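Local coordinates for putative hydrolase (Chloroflexus aurantiacus J-10-fl, PDB 3CMN), which is a putative hydrolase, probably a zincin-like metallopeptidase that cleaves peptide bonds, solved here with no metal bound, at residues A[289-292]-A[293-296]. Sequence-based numbering, arbitrary orientation.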
ATOM      1  N   GLN A 289      17.491  -5.171  -6.315  1.00 51.85           N
ATOM      2  CA  GLN A 289      16.778  -5.118  -7.590  1.00 51.42           C
ATOM      3  C   GLN A 289      15.451  -4.356  -7.575  1.00 49.99           C
ATOM      4  O   GLN A 289      15.134  -3.613  -8.501  1.00 49.27           O
ATOM      5  CB  GLN A 289      16.513  -6.547  -8.083  1.00 51.38           C
ATOM      6  CG  GLN A 289      17.759  -7.296  -8.492  1.00 51.39           C
ATOM      7  CD  GLN A 289      18.391  -6.703  -9.728  1.00 50.93           C
ATOM      8  OE1 GLN A 289      17.860  -6.829 -10.833  1.00 52.23           O
ATOM      9  NE2 GLN A 289      19.522  -6.042  -9.553  1.00 50.03           N
ATOM     10  N   ILE A 290      14.677  -4.555  -6.520  1.00 49.79           N
ATOM     11  CA  ILE A 290      13.370  -3.930  -6.401  1.00 49.55           C
ATOM     12  C   ILE A 290      13.407  -2.440  -6.012  1.00 48.86           C
ATOM     13  O   ILE A 290      12.386  -1.755  -6.044  1.00 48.72           O
ATOM     14  CB  ILE A 290      12.507  -4.737  -5.392  1.00 47.97           C
ATOM     15  CG1 ILE A 290      11.028  -4.493  -5.660  1.00 48.17           C
ATOM     16  CG2 ILE A 290      12.878  -4.371  -3.973  1.00 48.77           C
ATOM     17  CD1 ILE A 290      10.587  -4.900  -7.066  1.00 45.62           C
ATOM     18  N   ALA A 291      14.589  -1.941  -5.673  1.00 48.99           N
ATOM     19  CA  ALA A 291      14.749  -0.545  -5.273  1.00 49.63           C
ATOM     20  C   ALA A 291      14.032   0.469  -6.175  1.00 50.23           C
ATOM     21  O   ALA A 291      13.264   1.309  -5.690  1.00 49.49           O
ATOM     22  CB  ALA A 291      16.232  -0.202  -5.188  1.00 48.99           C
ATOM     23  N   GLN A 292      14.277   0.398  -7.480  1.00 50.09           N
ATOM     24  CA  GLN A 292      13.649   1.340  -8.401  1.00 50.95           C
ATOM     25  C   GLN A 292      12.141   1.137  -8.531  1.00 50.51           C
ATOM     26  O   GLN A 292      11.400   2.094  -8.751  1.00 50.13           O
ATOM     27  CB  GLN A 292      14.296   1.267  -9.793  1.00 50.89           C
ATOM     28  CG  GLN A 292      13.704   2.286 -10.770  1.00 52.44           C
ATOM     29  CD  GLN A 292      14.300   2.218 -12.165  1.00 53.47           C
ATOM     30  OE1 GLN A 292      15.499   2.426 -12.355  1.00 54.97           O
ATOM     31  NE2 GLN A 292      13.457   1.931 -13.154  1.00 53.31           N
ATOM     32  N   ARG A 293      11.688  -0.106  -8.403  1.00 51.01           N
ATOM     33  CA  ARG A 293      10.263  -0.413  -8.503  1.00 51.25           C
ATOM     34  C   ARG A 293       9.507   0.147  -7.293  1.00 50.39           C
ATOM     35  O   ARG A 293       8.303   0.395  -7.359  1.00 50.06           O
ATOM     36  CB  ARG A 293      10.053  -1.926  -8.589  1.00 52.84           C
ATOM     37  CG  ARG A 293       8.601  -2.350  -8.776  1.00 54.95           C
ATOM     38  CD  ARG A 293       8.061  -1.935 -10.141  1.00 55.24           C
ATOM     39  NE  ARG A 293       6.806  -2.616 -10.442  1.00 55.54           N
ATOM     40  CZ  ARG A 293       6.317  -2.751 -11.669  1.00 55.89           C
ATOM     41  NH1 ARG A 293       6.977  -2.242 -12.700  1.00 57.65           N
ATOM     42  NH2 ARG A 293       5.190  -3.424 -11.874  1.00 54.58           N
ATOM     43  N   GLN A 294      10.226   0.343  -6.193  1.00 49.59           N
ATOM     44  CA  GLN A 294       9.642   0.900  -4.977  1.00 49.05           C
ATOM     45  C   GLN A 294       9.493   2.419  -5.144  1.00 48.28           C
ATOM     46  O   GLN A 294       8.498   3.003  -4.721  1.00 47.06           O
ATOM     47  CB  GLN A 294      10.536   0.595  -3.774  1.00 49.78           C
ATOM     48  CG  GLN A 294      10.657  -0.885  -3.441  1.00 50.89           C
ATOM     49  CD  GLN A 294      11.715  -1.166  -2.382  1.00 53.45           C
ATOM     50  OE1 GLN A 294      12.896  -0.858  -2.564  1.00 54.71           O
ATOM     51  NE2 GLN A 294      11.295  -1.757  -1.273  1.00 54.61           N
ATOM     52  N   ARG A 295      10.493   3.047  -5.760  1.00 48.31           N
ATOM     53  CA  ARG A 295      10.469   4.485  -6.016  1.00 49.21           C
ATOM     54  C   ARG A 295       9.279   4.749  -6.925  1.00 48.03           C
ATOM     55  O   ARG A 295       8.568   5.746  -6.789  1.00 47.35           O
ATOM     56  CB  ARG A 295      11.741   4.927  -6.749  1.00 51.31           C
ATOM     57  CG  ARG A 295      13.039   4.537  -6.059  1.00 55.40           C
ATOM     58  CD  ARG A 295      14.238   4.665  -7.007  1.00 58.52           C
ATOM     59  NE  ARG A 295      15.489   4.229  -6.384  1.00 60.64           N
ATOM     60  CZ  ARG A 295      16.002   4.770  -5.278  1.00 62.56           C
ATOM     61  NH1 ARG A 295      15.377   5.772  -4.663  1.00 62.96           N
ATOM     62  NH2 ARG A 295      17.142   4.304  -4.780  1.00 63.03           N
ATOM     63  N   GLN A 296       9.079   3.833  -7.863  1.00 46.43           N
ATOM     64  CA  GLN A 296       7.986   3.931  -8.815  1.00 46.68           C
ATOM     65  C   GLN A 296       6.619   3.813  -8.146  1.00 45.43           C
ATOM     66  O   GLN A 296       5.730   4.616  -8.424  1.00 44.70           O
ATOM     67  CB  GLN A 296       8.134   2.849  -9.883  1.00 48.36           C
ATOM     68  CG  GLN A 296       9.320   3.064 -10.804  1.00 51.41           C
ATOM     69  CD  GLN A 296       9.449   1.988 -11.857  1.00 52.24           C
ATOM     70  OE1 GLN A 296       9.870   0.863 -11.577  1.00 55.12           O
ATOM     71  NE2 GLN A 296       9.075   2.321 -13.078  1.00 52.46           N
TER
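Ile290 holds CG1 trans to its backbone N (chi1 -157°), which with chi2 near 60° sets CD1 beside CB of Arg293, while Gln294, with CG beside its own N (chi1 -65°), lays its extended chain back toward the preceding turn, over the carbonyl of Ile290. CD1 of Ile290 meets CB of Arg293 at 3.4 Å, the two chains crossing at a slant; the side chains of Ile290 and Gln294 cross at about a right angle, CG2 3.8 Å from CD of Gln294. Gln294 CG also rests on the carbonyl O of Ile290 (3.2 Å), and its OE1 comes to 3.3 Å from CA of Ala291. These are i to i+3 and i+4 contacts on helix 283-307, in a chain assigned to the zincin-like metallopeptidase family; Ile290 and Arg293 also touch Val166 of helix 160-169. Gln294 approaches, but does not contact, the HExxH sequence that in zincins carries metal ligands, a role unconfirmed here. Shortening Gln294 to an alanine removes CG and the amide, and is likely to leave CG2 of Ile290 without that neighbour and the Ile290 carbonyl less covered. Backbone bonds run from Gln294 N to Ile290 O (3.0 Å) and from Gln296 N to Gln292 O (3.0 Å). Arg295 runs back along the helix, CG 3.3 Å from Ala291 O and CD beside CA of Gln292.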